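Local atomic coordinates of leukotriene A-4 hydrolase (Saccharomyces cerevisiae, PDB entry 2XQ0), a protein that removes N-terminal residues from short peptides, preferring di- and tripeptides, as a zinc aminopeptidase, and shows low epoxide hydrolase activity in vitro. Residues Ser23-Phe28 and Pro161-Thr166; Pro201-Leu206 and Leu311-Ser316; Ile501-Phe506 and Gln548-Lys553; Ala542-Tyr547 and Phe564-Phe569. All coordinates share one frame; numbering follows the deposited sequence.

Contact 1 of 4, residues Ser23-Phe28 and Pro161-Thr166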
loop_
_atom_site.group_PDB
_atom_site.type_symbol
_atom_site.label_atom_id
_atom_site.label_comp_id
_atom_site.label_asym_id
_atom_site.label_seq_id
_atom_site.Cartn_x
_atom_site.Cartn_y
_atom_site.Cartn_z
ATOM N N SER A 23 2.336 -0.631 24.268
ATOM C CA SER A 23 1.271 0.004 25.042
ATOM C C SER A 23 0.471 -1.034 25.830
ATOM O O SER A 23 0.520 -2.224 25.525
ATOM C CB SER A 23 0.339 0.802 24.134
ATOM O OG SER A 23 -0.515 -0.062 23.408
ATOM N N ASN A 24 -0.252 -0.601 26.858
ATOM C CA ASN A 24 -1.109 -1.562 27.553
ATOM C C ASN A 24 -2.555 -1.347 27.157
ATOM O O ASN A 24 -3.421 -1.036 27.975
ATOM C CB ASN A 24 -0.886 -1.589 29.073
ATOM C CG ASN A 24 -1.029 -0.224 29.742
ATOM O OD1 ASN A 24 -1.195 0.813 29.097
ATOM N ND2 ASN A 24 -0.943 -0.232 31.065
ATOM N N TYR A 25 -2.801 -1.531 25.871
ATOM C CA TYR A 25 -4.072 -1.156 25.281
ATOM C C TYR A 25 -5.246 -2.012 25.742
ATOM O O TYR A 25 -6.390 -1.555 25.724
ATOM C CB TYR A 25 -3.976 -1.190 23.759
ATOM C CG TYR A 25 -3.845 -2.578 23.173
ATOM C CD1 TYR A 25 -4.961 -3.252 22.680
ATOM C CD2 TYR A 25 -2.613 -3.225 23.125
ATOM C CE1 TYR A 25 -4.846 -4.521 22.122
ATOM C CE2 TYR A 25 -2.492 -4.495 22.581
ATOM C CZ TYR A 25 -3.613 -5.126 22.064
ATOM O OH TYR A 25 -3.493 -6.375 21.506
ATOM N N LYS A 26 -4.991 -3.249 26.142
ATOM C CA LYS A 26 -6.090 -4.089 26.624
ATOM C C LYS A 26 -6.694 -3.524 27.917
ATOM O O LYS A 26 -7.764 -3.955 28.349
ATOM C CB LYS A 26 -5.620 -5.523 26.887
ATOM C CG LYS A 26 -5.137 -6.300 25.678
ATOM C CD LYS A 26 -6.264 -6.615 24.707
ATOM C CE LYS A 26 -5.884 -7.776 23.779
ATOM N NZ LYS A 26 -6.929 -8.042 22.738
ATOM N N ASP A 27 -6.005 -2.571 28.543
ATOM C CA ASP A 27 -6.399 -2.091 29.867
ATOM C C ASP A 27 -7.266 -0.844 29.814
ATOM O O ASP A 27 -7.730 -0.363 30.846
ATOM C CB ASP A 27 -5.165 -1.779 30.713
ATOM C CG ASP A 27 -4.386 -3.022 31.092
ATOM O OD1 ASP A 27 -4.938 -4.128 30.967
ATOM O OD2 ASP A 27 -3.218 -2.891 31.518
ATOM N N PHE A 28 -7.459 -0.303 28.619
ATOM C CA PHE A 28 -8.185 0.945 28.460
ATOM C C PHE A 28 -9.061 0.910 27.226
ATOM O O PHE A 28 -8.795 0.163 26.285
ATOM C CB PHE A 28 -7.213 2.121 28.320
ATOM C CG PHE A 28 -6.256 2.255 29.461
ATOM C CD1 PHE A 28 -6.586 3.011 30.571
ATOM C CD2 PHE A 28 -5.020 1.626 29.423
ATOM C CE1 PHE A 28 -5.704 3.136 31.626
ATOM C CE2 PHE A 28 -4.134 1.741 30.481
ATOM C CZ PHE A 28 -4.472 2.504 31.580
ATOM N N PRO A 161 -3.417 -1.722 15.490
ATOM C CA PRO A 161 -4.666 -1.672 14.722
ATOM C C PRO A 161 -5.857 -2.241 15.509
ATOM O O PRO A 161 -6.999 -2.104 15.060
ATOM C CB PRO A 161 -4.348 -2.486 13.469
ATOM C CG PRO A 161 -3.154 -3.338 13.829
ATOM C CD PRO A 161 -2.366 -2.517 14.823
ATOM N N SER A 162 -5.591 -2.830 16.678
ATOM C CA SER A 162 -6.646 -3.232 17.605
ATOM C C SER A 162 -7.360 -2.051 18.249
ATOM O O SER A 162 -8.485 -2.193 18.719
ATOM C CB SER A 162 -6.110 -4.154 18.712
ATOM O OG SER A 162 -5.906 -5.469 18.231
ATOM N N VAL A 163 -6.717 -0.884 18.287
ATOM C CA VAL A 163 -7.349 0.278 18.912
ATOM C C VAL A 163 -7.876 1.239 17.858
ATOM O O VAL A 163 -7.107 1.704 17.029
ATOM C CB VAL A 163 -6.361 1.002 19.848
ATOM C CG1 VAL A 163 -6.964 2.299 20.406
ATOM C CG2 VAL A 163 -5.956 0.068 20.986
ATOM N N LYS A 164 -9.182 1.519 17.877
ATOM C CA LYS A 164 -9.779 2.460 16.935
ATOM C C LYS A 164 -10.568 3.503 17.710
ATOM O O LYS A 164 -11.214 3.189 18.709
ATOM C CB LYS A 164 -10.698 1.730 15.946
ATOM C CG LYS A 164 -10.054 0.483 15.347
ATOM C CD LYS A 164 -10.443 0.297 13.891
ATOM C CE LYS A 164 -11.768 -0.420 13.762
ATOM N NZ LYS A 164 -12.052 -0.777 12.344
ATOM N N SER A 165 -10.507 4.739 17.240
ATOM C CA SER A 165 -11.017 5.893 17.969
ATOM C C SER A 165 -11.498 6.928 16.976
ATOM O O SER A 165 -10.902 7.073 15.919
ATOM C CB SER A 165 -9.870 6.510 18.771
ATOM O OG SER A 165 -10.247 7.729 19.361
ATOM N N THR A 166 -12.573 7.644 17.307
ATOM C CA THR A 166 -12.902 8.850 16.579
ATOM C C THR A 166 -11.798 9.891 16.806
ATOM O O THR A 166 -11.092 9.851 17.832
ATOM C CB THR A 166 -14.263 9.402 17.032
ATOM O OG1 THR A 166 -14.244 9.602 18.452
ATOM C CG2 THR A 166 -15.366 8.400 16.698
HETATM O O HOH W 1 -5.563 -7.506 20.105
#

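Contact 2 of 4, residues Pro201-Leu206 and Leu311-Ser316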
loop_
_atom_site.group_PDB
_atom_site.type_symbol
_atom_site.label_atom_id
_atom_site.label_comp_id
_atom_site.label_asym_id
_atom_site.label_seq_id
_atom_site.Cartn_x
_atom_site.Cartn_y
_atom_site.Cartn_z
ATOM N N PRO A 201 -14.699 5.464 13.877
ATOM C CA PRO A 201 -13.472 5.174 14.634
ATOM C C PRO A 201 -12.389 4.581 13.736
ATOM O O PRO A 201 -12.700 3.739 12.889
ATOM C CB PRO A 201 -13.916 4.130 15.675
ATOM C CG PRO A 201 -15.393 4.216 15.738
ATOM C CD PRO A 201 -15.879 4.768 14.424
ATOM N N ILE A 202 -11.144 5.019 13.909
ATOM C CA ILE A 202 -10.035 4.511 13.093
ATOM C C ILE A 202 -8.784 4.176 13.928
ATOM O O ILE A 202 -8.602 4.726 15.016
ATOM C CB ILE A 202 -9.680 5.484 11.928
ATOM C CG1 ILE A 202 -9.283 6.894 12.431
ATOM C CG2 ILE A 202 -10.848 5.577 10.920
ATOM C CD1 ILE A 202 -8.514 7.725 11.372
ATOM N N PRO A 203 -7.950 3.232 13.444
ATOM C CA PRO A 203 -6.639 2.956 14.054
ATOM C C PRO A 203 -5.659 4.105 13.748
ATOM O O PRO A 203 -5.825 4.817 12.751
ATOM C CB PRO A 203 -6.191 1.665 13.355
ATOM C CG PRO A 203 -6.878 1.683 12.041
ATOM C CD PRO A 203 -8.195 2.395 12.253
ATOM N N ALA A 204 -4.654 4.282 14.595
ATOM C CA ALA A 204 -3.676 5.357 14.408
ATOM C C ALA A 204 -2.950 5.273 13.061
ATOM O O ALA A 204 -2.533 6.298 12.520
ATOM C CB ALA A 204 -2.652 5.367 15.558
ATOM N N TYR A 205 -2.772 4.065 12.532
ATOM C CA TYR A 205 -1.918 3.914 11.351
ATOM C C TYR A 205 -2.609 4.529 10.117
ATOM O O TYR A 205 -1.966 4.771 9.117
ATOM C CB TYR A 205 -1.518 2.458 11.106
ATOM C CG TYR A 205 -2.586 1.605 10.462
ATOM C CD1 TYR A 205 -2.818 1.661 9.090
ATOM C CD2 TYR A 205 -3.349 0.741 11.218
ATOM C CE1 TYR A 205 -3.779 0.878 8.502
ATOM C CE2 TYR A 205 -4.327 -0.043 10.639
ATOM C CZ TYR A 205 -4.534 0.028 9.283
ATOM O OH TYR A 205 -5.504 -0.747 8.702
ATOM N N LEU A 206 -3.916 4.788 10.223
ATOM C CA LEU A 206 -4.694 5.382 9.129
ATOM C C LEU A 206 -4.683 6.914 9.144
ATOM O O LEU A 206 -5.166 7.558 8.210
ATOM C CB LEU A 206 -6.138 4.891 9.165
ATOM C CG LEU A 206 -6.304 3.430 8.734
ATOM C CD1 LEU A 206 -7.757 3.010 8.848
ATOM C CD2 LEU A 206 -5.825 3.273 7.313
ATOM N N LEU A 311 -12.908 0.066 7.736
ATOM C CA LEU A 311 -14.124 -0.248 8.467
ATOM C C LEU A 311 -13.915 -1.487 9.335
ATOM O O LEU A 311 -14.293 -1.520 10.519
ATOM C CB LEU A 311 -15.271 -0.469 7.467
ATOM C CG LEU A 311 -16.656 -0.577 8.104
ATOM C CD1 LEU A 311 -16.962 0.692 8.894
ATOM C CD2 LEU A 311 -17.736 -0.842 7.048
ATOM N N VAL A 312 -13.288 -2.506 8.745
ATOM C CA VAL A 312 -13.003 -3.756 9.433
ATOM C C VAL A 312 -11.495 -3.964 9.379
ATOM O O VAL A 312 -10.928 -4.026 8.308
ATOM C CB VAL A 312 -13.708 -4.955 8.747
ATOM C CG1 VAL A 312 -13.226 -6.262 9.339
ATOM C CG2 VAL A 312 -15.218 -4.838 8.876
ATOM N N THR A 313 -10.846 -4.034 10.536
ATOM C CA THR A 313 -9.391 -3.923 10.602
ATOM C C THR A 313 -8.719 -5.157 11.189
ATOM O O THR A 313 -9.251 -5.789 12.089
ATOM C CB THR A 313 -9.014 -2.706 11.468
ATOM O OG1 THR A 313 -9.763 -1.571 11.027
ATOM C CG2 THR A 313 -7.503 -2.404 11.376
ATOM N N ASN A 314 -7.535 -5.501 10.691
ATOM C CA ASN A 314 -6.782 -6.578 11.300
ATOM C C ASN A 314 -6.354 -6.183 12.714
ATOM O O ASN A 314 -5.937 -5.045 12.967
ATOM C CB ASN A 314 -5.552 -6.969 10.459
ATOM C CG ASN A 314 -4.753 -5.756 9.963
ATOM O OD1 ASN A 314 -4.812 -4.681 10.537
ATOM N ND2 ASN A 314 -4.002 -5.942 8.890
ATOM N N CYS A 315 -6.449 -7.126 13.641
ATOM C CA CYS A 315 -6.159 -6.813 15.031
ATOM C C CYS A 315 -4.671 -6.654 15.299
ATOM O O CYS A 315 -4.281 -5.982 16.255
ATOM C CB CYS A 315 -6.743 -7.892 15.939
ATOM S SG CYS A 315 -5.925 -9.464 15.757
ATOM N N SER A 316 -3.845 -7.280 14.466
ATOM C CA SER A 316 -2.398 -7.193 14.607
ATOM C C SER A 316 -1.763 -7.429 13.260
ATOM O O SER A 316 -2.442 -7.793 12.302
ATOM C CB SER A 316 -1.882 -8.238 15.594
ATOM O OG SER A 316 -1.691 -9.497 14.975
#

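Contact 3 of 4, residues Ile501-Phe506 and Gln548-Lys553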
loop_
_atom_site.group_PDB
_atom_site.type_symbol
_atom_site.label_atom_id
_atom_site.label_comp_id
_atom_site.label_asym_id
_atom_site.label_seq_id
_atom_site.Cartn_x
_atom_site.Cartn_y
_atom_site.Cartn_z
ATOM N N ILE A 501 1.252 -2.410 -35.700
ATOM C CA ILE A 501 -0.073 -3.012 -35.688
ATOM C C ILE A 501 -0.249 -4.076 -34.600
ATOM O O ILE A 501 -1.352 -4.253 -34.069
ATOM C CB ILE A 501 -0.398 -3.671 -37.050
ATOM C CG1 ILE A 501 -0.169 -2.682 -38.199
ATOM C CG2 ILE A 501 -1.821 -4.201 -37.054
ATOM C CD1 ILE A 501 1.294 -2.416 -38.516
ATOM N N ASP A 502 0.821 -4.801 -34.279
ATOM C CA ASP A 502 0.638 -5.979 -33.428
ATOM C C ASP A 502 0.422 -5.652 -31.953
ATOM O O ASP A 502 -0.048 -6.497 -31.197
ATOM C CB ASP A 502 1.714 -7.062 -33.643
ATOM C CG ASP A 502 3.109 -6.499 -33.742
ATOM O OD1 ASP A 502 3.947 -7.064 -34.495
ATOM O OD2 ASP A 502 3.363 -5.490 -33.061
ATOM N N ILE A 503 0.726 -4.420 -31.553
ATOM C CA ILE A 503 0.440 -4.004 -30.183
ATOM C C ILE A 503 -0.618 -2.907 -30.113
ATOM O O ILE A 503 -0.944 -2.421 -29.032
ATOM C CB ILE A 503 1.703 -3.560 -29.435
ATOM C CG1 ILE A 503 2.256 -2.260 -30.031
ATOM C CG2 ILE A 503 2.748 -4.679 -29.457
ATOM C CD1 ILE A 503 3.465 -1.720 -29.279
ATOM N N LYS A 504 -1.155 -2.533 -31.268
ATOM C CA LYS A 504 -2.218 -1.536 -31.348
ATOM C C LYS A 504 -3.357 -1.805 -30.364
ATOM O O LYS A 504 -3.986 -0.870 -29.879
ATOM C CB LYS A 504 -2.775 -1.452 -32.776
ATOM C CG LYS A 504 -4.102 -0.697 -32.886
ATOM C CD LYS A 504 -4.714 -0.802 -34.282
ATOM C CE LYS A 504 -3.962 0.048 -35.298
ATOM N NZ LYS A 504 -4.570 -0.037 -36.659
ATOM N N ASP A 505 -3.624 -3.078 -30.079
ATOM C CA ASP A 505 -4.702 -3.449 -29.160
ATOM C C ASP A 505 -4.229 -3.782 -27.731
ATOM O O ASP A 505 -5.022 -4.196 -26.885
ATOM C CB ASP A 505 -5.521 -4.613 -29.734
ATOM C CG ASP A 505 -6.373 -4.200 -30.928
ATOM O OD1 ASP A 505 -5.950 -4.436 -32.082
ATOM O OD2 ASP A 505 -7.469 -3.639 -30.713
ATOM N N PHE A 506 -2.941 -3.604 -27.460
ATOM C CA PHE A 506 -2.412 -3.878 -26.127
ATOM C C PHE A 506 -2.658 -2.676 -25.210
ATOM O O PHE A 506 -2.154 -1.588 -25.477
ATOM C CB PHE A 506 -0.901 -4.134 -26.184
ATOM C CG PHE A 506 -0.506 -5.502 -26.710
ATOM C CD1 PHE A 506 -1.377 -6.273 -27.455
ATOM C CD2 PHE A 506 0.764 -5.996 -26.458
ATOM C CE1 PHE A 506 -0.984 -7.528 -27.936
ATOM C CE2 PHE A 506 1.161 -7.224 -26.931
ATOM C CZ PHE A 506 0.295 -7.993 -27.676
ATOM N N GLN A 548 7.622 2.249 -31.287
ATOM C CA GLN A 548 8.000 3.505 -30.620
ATOM C C GLN A 548 6.789 4.250 -30.094
ATOM O O GLN A 548 6.813 4.789 -28.989
ATOM C CB GLN A 548 8.812 4.419 -31.555
ATOM C CG GLN A 548 8.079 4.807 -32.829
ATOM C CD GLN A 548 8.961 5.546 -33.813
ATOM O OE1 GLN A 548 9.178 5.086 -34.937
ATOM N NE2 GLN A 548 9.482 6.696 -33.393
ATOM N N ASP A 549 5.723 4.277 -30.886
ATOM C CA ASP A 549 4.551 5.070 -30.530
ATOM C C ASP A 549 4.022 4.671 -29.161
ATOM O O ASP A 549 3.948 5.489 -28.241
ATOM C CB ASP A 549 3.457 4.934 -31.592
ATOM C CG ASP A 549 3.796 5.679 -32.883
ATOM O OD1 ASP A 549 3.237 5.319 -33.944
ATOM O OD2 ASP A 549 4.621 6.624 -32.835
ATOM N N ASN A 550 3.683 3.396 -29.028
ATOM C CA ASN A 550 3.038 2.901 -27.825
ATOM C C ASN A 550 3.963 2.531 -26.647
ATOM O O ASN A 550 3.523 2.518 -25.496
ATOM C CB ASN A 550 2.086 1.763 -28.186
ATOM C CG ASN A 550 0.789 2.273 -28.775
ATOM O OD1 ASN A 550 0.109 1.574 -29.524
ATOM N ND2 ASN A 550 0.442 3.510 -28.445
ATOM N N ILE A 551 5.236 2.257 -26.917
ATOM C CA ILE A 551 6.152 1.888 -25.834
ATOM C C ILE A 551 7.135 2.995 -25.501
ATOM O O ILE A 551 7.172 3.483 -24.376
ATOM C CB ILE A 551 6.944 0.604 -26.156
ATOM C CG1 ILE A 551 5.996 -0.606 -26.225
ATOM C CG2 ILE A 551 8.012 0.375 -25.111
ATOM C CD1 ILE A 551 6.697 -1.948 -26.216
ATOM N N VAL A 552 7.924 3.386 -26.495
ATOM C CA VAL A 552 8.984 4.371 -26.315
ATOM C C VAL A 552 8.451 5.766 -25.982
ATOM O O VAL A 552 9.076 6.512 -25.236
ATOM C CB VAL A 552 9.882 4.447 -27.572
ATOM C CG1 VAL A 552 11.054 5.416 -27.347
ATOM C CG2 VAL A 552 10.369 3.059 -27.952
ATOM N N LYS A 553 7.289 6.107 -26.532
ATOM C CA LYS A 553 6.719 7.442 -26.365
ATOM C C LYS A 553 5.634 7.494 -25.284
ATOM O O LYS A 553 5.036 8.545 -25.043
ATOM C CB LYS A 553 6.169 7.944 -27.703
ATOM C CG LYS A 553 7.259 8.279 -28.719
ATOM C CD LYS A 553 6.694 8.430 -30.124
ATOM C CE LYS A 553 7.675 9.158 -31.042
ATOM N NZ LYS A 553 9.029 8.533 -31.069
#

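Contact 4 of 4, residues Ala542-Tyr547 and Phe564-Phe569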
loop_
_atom_site.group_PDB
_atom_site.type_symbol
_atom_site.label_atom_id
_atom_site.label_comp_id
_atom_site.label_asym_id
_atom_site.label_seq_id
_atom_site.Cartn_x
_atom_site.Cartn_y
_atom_site.Cartn_z
ATOM N N ALA A 542 15.219 -2.810 -33.222
ATOM C CA ALA A 542 14.039 -2.879 -34.090
ATOM C C ALA A 542 12.746 -2.881 -33.268
ATOM O O ALA A 542 11.772 -2.220 -33.631
ATOM C CB ALA A 542 14.098 -4.111 -34.990
ATOM N N LEU A 543 12.750 -3.639 -32.171
ATOM C CA LEU A 543 11.628 -3.682 -31.228
ATOM C C LEU A 543 11.209 -2.254 -30.880
ATOM O O LEU A 543 10.083 -1.829 -31.145
ATOM C CB LEU A 543 12.054 -4.417 -29.945
ATOM C CG LEU A 543 11.046 -4.870 -28.874
ATOM C CD1 LEU A 543 10.030 -3.793 -28.517
ATOM C CD2 LEU A 543 10.349 -6.166 -29.258
ATOM N N LEU A 544 12.146 -1.519 -30.296
ATOM C CA LEU A 544 11.893 -0.162 -29.819
ATOM C C LEU A 544 11.429 0.751 -30.948
ATOM O O LEU A 544 10.562 1.605 -30.748
ATOM C CB LEU A 544 13.150 0.409 -29.166
ATOM C CG LEU A 544 13.535 -0.101 -27.775
ATOM C CD1 LEU A 544 13.562 -1.615 -27.702
ATOM C CD2 LEU A 544 14.886 0.469 -27.379
ATOM N N ASP A 545 12.016 0.565 -32.129
ATOM C CA ASP A 545 11.649 1.353 -33.302
ATOM C C ASP A 545 10.210 1.097 -33.759
ATOM O O ASP A 545 9.390 2.015 -33.808
ATOM C CB ASP A 545 12.618 1.069 -34.451
ATOM C CG ASP A 545 12.171 1.694 -35.752
ATOM O OD1 ASP A 545 11.589 2.799 -35.706
ATOM O OD2 ASP A 545 12.401 1.078 -36.819
ATOM N N ILE A 546 9.916 -0.157 -34.091
ATOM C CA ILE A 546 8.607 -0.546 -34.606
ATOM C C ILE A 546 7.487 -0.172 -33.642
ATOM O O ILE A 546 6.383 0.191 -34.062
ATOM C CB ILE A 546 8.557 -2.064 -34.876
ATOM C CG1 ILE A 546 9.447 -2.426 -36.075
ATOM C CG2 ILE A 546 7.120 -2.523 -35.110
ATOM C CD1 ILE A 546 9.906 -3.874 -36.074
ATOM N N TYR A 547 7.781 -0.264 -32.347
ATOM C CA TYR A 547 6.781 -0.046 -31.307
ATOM C C TYR A 547 6.944 1.311 -30.627
ATOM O O TYR A 547 6.464 1.506 -29.517
ATOM C CB TYR A 547 6.869 -1.158 -30.252
ATOM C CG TYR A 547 6.569 -2.546 -30.787
ATOM C CD1 TYR A 547 7.292 -3.659 -30.363
ATOM C CD2 TYR A 547 5.562 -2.740 -31.724
ATOM C CE1 TYR A 547 7.001 -4.939 -30.858
ATOM C CE2 TYR A 547 5.272 -3.998 -32.220
ATOM C CZ TYR A 547 5.988 -5.097 -31.791
ATOM O OH TYR A 547 5.672 -6.347 -32.308
ATOM N N PHE A 564 12.608 0.723 -20.086
ATOM C CA PHE A 564 13.971 0.878 -19.591
ATOM C C PHE A 564 14.590 -0.473 -19.234
ATOM O O PHE A 564 15.738 -0.753 -19.594
ATOM C CB PHE A 564 14.011 1.838 -18.408
ATOM C CG PHE A 564 14.095 3.279 -18.809
ATOM C CD1 PHE A 564 15.161 3.735 -19.567
ATOM C CD2 PHE A 564 13.126 4.181 -18.420
ATOM C CE1 PHE A 564 15.250 5.063 -19.936
ATOM C CE2 PHE A 564 13.217 5.518 -18.784
ATOM C CZ PHE A 564 14.273 5.956 -19.538
ATOM N N LYS A 565 13.814 -1.317 -18.555
ATOM C CA LYS A 565 14.300 -2.625 -18.135
ATOM C C LYS A 565 14.618 -3.522 -19.335
ATOM O O LYS A 565 15.653 -4.196 -19.365
ATOM C CB LYS A 565 13.289 -3.298 -17.206
ATOM C CG LYS A 565 13.754 -4.624 -16.634
ATOM C CD LYS A 565 12.617 -5.308 -15.894
ATOM C CE LYS A 565 13.079 -6.570 -15.207
ATOM N NZ LYS A 565 11.951 -7.322 -14.586
ATOM N N PHE A 566 13.745 -3.533 -20.337
ATOM C CA PHE A 566 14.070 -4.292 -21.543
ATOM C C PHE A 566 15.363 -3.773 -22.146
ATOM O O PHE A 566 16.203 -4.554 -22.596
ATOM C CB PHE A 566 12.979 -4.216 -22.594
ATOM C CG PHE A 566 13.368 -4.857 -23.898
ATOM C CD1 PHE A 566 13.417 -6.244 -24.015
ATOM C CD2 PHE A 566 13.698 -4.080 -24.999
ATOM C CE1 PHE A 566 13.773 -6.845 -25.221
ATOM C CE2 PHE A 566 14.056 -4.676 -26.210
ATOM C CZ PHE A 566 14.095 -6.060 -26.316
ATOM N N GLN A 567 15.513 -2.450 -22.160
ATOM C CA GLN A 567 16.706 -1.822 -22.702
ATOM C C GLN A 567 17.945 -2.294 -21.956
ATOM O O GLN A 567 19.000 -2.505 -22.565
ATOM C CB GLN A 567 16.586 -0.296 -22.655
ATOM C CG GLN A 567 15.732 0.282 -23.775
ATOM C CD GLN A 567 15.535 1.780 -23.649
ATOM O OE1 GLN A 567 16.072 2.414 -22.741
ATOM N NE2 GLN A 567 14.757 2.354 -24.558
ATOM N N ILE A 568 17.812 -2.475 -20.645
ATOM C CA ILE A 568 18.932 -2.920 -19.814
ATOM C C ILE A 568 19.242 -4.400 -20.051
ATOM O O ILE A 568 20.395 -4.781 -20.239
ATOM C CB ILE A 568 18.659 -2.686 -18.310
ATOM C CG1 ILE A 568 18.501 -1.189 -18.018
ATOM C CG2 ILE A 568 19.772 -3.284 -17.465
ATOM C CD1 ILE A 568 19.640 -0.341 -18.542
ATOM N N PHE A 569 18.199 -5.222 -20.034
ATOM C CA PHE A 569 18.324 -6.652 -20.308
ATOM C C PHE A 569 18.964 -6.898 -21.675
ATOM O O PHE A 569 19.611 -7.926 -21.897
ATOM C CB PHE A 569 16.950 -7.330 -20.219
ATOM C CG PHE A 569 16.678 -7.980 -18.891
ATOM C CD1 PHE A 569 16.347 -7.213 -17.780
ATOM C CD2 PHE A 569 16.756 -9.361 -18.749
ATOM C CE1 PHE A 569 16.097 -7.810 -16.556
ATOM C CE2 PHE A 569 16.507 -9.964 -17.525
ATOM C CZ PHE A 569 16.181 -9.190 -16.426
#

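Contact 1 of 4, residues Ser23-Phe28 and Pro161-Thr166
The ring of Y25 lies against two consecutive residues, V163 near its root and S162 near its hydroxyl end. The side chains of Y25 and V163 cross at a slant, with CG2 of V163 3.6 Å from CB of Y25 and also close to CG and CD1. Further out, CB of S162 comes within 3.7 Å of Y25 CE1. The ring is sent this way because Y25 CG stands between its own backbone N and carbonyl carbon (chi1 70°). Over one face of the ring lies CG of K26, offset toward the rim. A water in the ring plane lies 2.7 Å from Y25 OH; it donates to S162 OG at 2.8 Å and accepts from K26 NZ. Y25 OH is also bonded to the backbone N of D18, and S162 OG to the carbonyl of C315. With an alanine in place of Y25, S162 CB would probably lose its apolar cover, and both the water and D18 N would be left without the phenol oxygen. The 3-10 segment 25-27 leads into strand 28-40 and segment 161-166 into strand 165-172, parallel neighbours in the large mixed sheet of the N-terminal domain, where V163 also packs on V30.

Contact 2 of 4, residues Pro201-Leu206 and Leu311-Ser316
Beside the substrate-binding cleft, at the seam between the N-terminal domain and the zinc-binding peptidase M1 domain, Y205 and P203 close on a single methyl group, CG2 of T313. The Y205 and T313 side chains approach from opposite directions, and CG2 meets the phenol at its edge, near the ring plane, 3.7 Å from OH and 4.0 Å from CE2. P203 comes in at a slant, its CG 4.2 Å from the same methyl. T313 can present CG2 here because that carbon is anti to its backbone N; OG1 is thereby turned elsewhere and bonds the carbonyl of G309. The chain goes on to T313 from the HExxH helix, which carries the zinc ligands H301 and H305 and the proton acceptor E302. Y205 is fixed from other directions too: CG of L206 lies 3.6 Å above the ring plane, offset toward the rim, W317 makes an edge-to-face contact with the ring, and N323 gives OH a weak hydrogen bond. The Y205 side chain is about 4 Å from those of E147 and M276, both substrate-binding residues, and about 6 Å from the bound bestatin, measured between nearest atoms.

Contact 3 of 4, residues Ile501-Phe506 and Gln548-Lys553
The carbonyl oxygen of I503 accepts the backbone N-H of F506 at 2.8 Å, closing a type I beta turn, while the side chain of the same I503 reaches across to N550 and I551. CG1 of I503 lies between the backbone N and carbonyl carbon (chi1 68°), and the chain is extended beyond it (chi2 177°), which brings CD1 to both partners. CD1 stands 3.9 Å from CB of N550 and 4.1 Å from CG1 of I551. The I503 side chain slides past that of N550 in the opposite direction and crosses that of I551 at about a right angle, so that one terminal methyl serves both. I551 is buried, whereas N550, its neighbour in the chain, is exposed and meets the methyl with its CB. OD1 of N550 comes no nearer than 4.3 Å to CA of K504. The second backbone is a weakly bonded helix with a wide pi-type turn, in which K553 N donates to Q548 O at 2.8 Å. I503 also rests on L477 of helix 469-484 and on L511 of helix 508-519, and I551 packs on L511 and L515 of the latter, so the turn and the short helix 548-552 both lean on helix 508-519.

Contact 4 of 4, residues Ala542-Tyr547 and Phe564-Phe569
L544 is forked between F566 and Q567, the three residues that bury most of this contact. One branch, CD1, comes to the edge of the F566 ring near its plane, 3.4 Å from CE2 and 3.7 Å from CD2. The other, CD2, lies against the Q567 side chain, 3.7 Å from CG and 3.4 Å from NE2, so the leucine touches the aliphatic stem and the amide of the same glutamine. L544 CG is anti to its carbonyl carbon (chi1 -75°), which brings it to the interface, and chi2 of 51° divides the two methyls between ring and glutamine; F566 CG is anti to its backbone N, which extends the ring toward helix 537-546. All of this takes place between two helices of the all-helical C-terminal domain of the leukotriene A4 hydrolase family. Their short segments run nearly antiparallel, at 155°, with axes 11.7 Å apart at closest approach, and the brief helix 548-552 lies between them in the chain. L543, one residue earlier, adds a second apolar support, its CG 4.0 Å from F566 CE2 in a slanting approach. With an alanine here instead of L544, the edge of F566 would probably lose its closest neighbour across the contact, and the Q567 amide would be likely to gain freedom to turn. Beyond the two segments, W533 meets the F566 ring edge-to-face, L543 touches W481 of helix 469-484, and L544 also packs on L572.

How the contacts relate
The four contacts form two pairs on opposite sides of the chain's centre. Contacts 1 and 2 have centres 10 Å apart and touch: K164 NZ bonds T313 OG1 and S162 OG bonds C315 O, tying the N-terminal domain to the peptidase domain, while S165 and I202 share backbone hydrogen bonding within the former. Contacts 3 and 4, centres 12 Å apart, belong to the helical C-terminal region and join where OD2 of D502 bonds the hydroxyl of Y547. Between the pairs, contact centres lie 43 to 52 Å apart. Along the chain contact 1 closes before contact 2 opens, and both precede the others, whereas the segments of contacts 3 and 4 alternate. Only contact 2 approaches the zinc site.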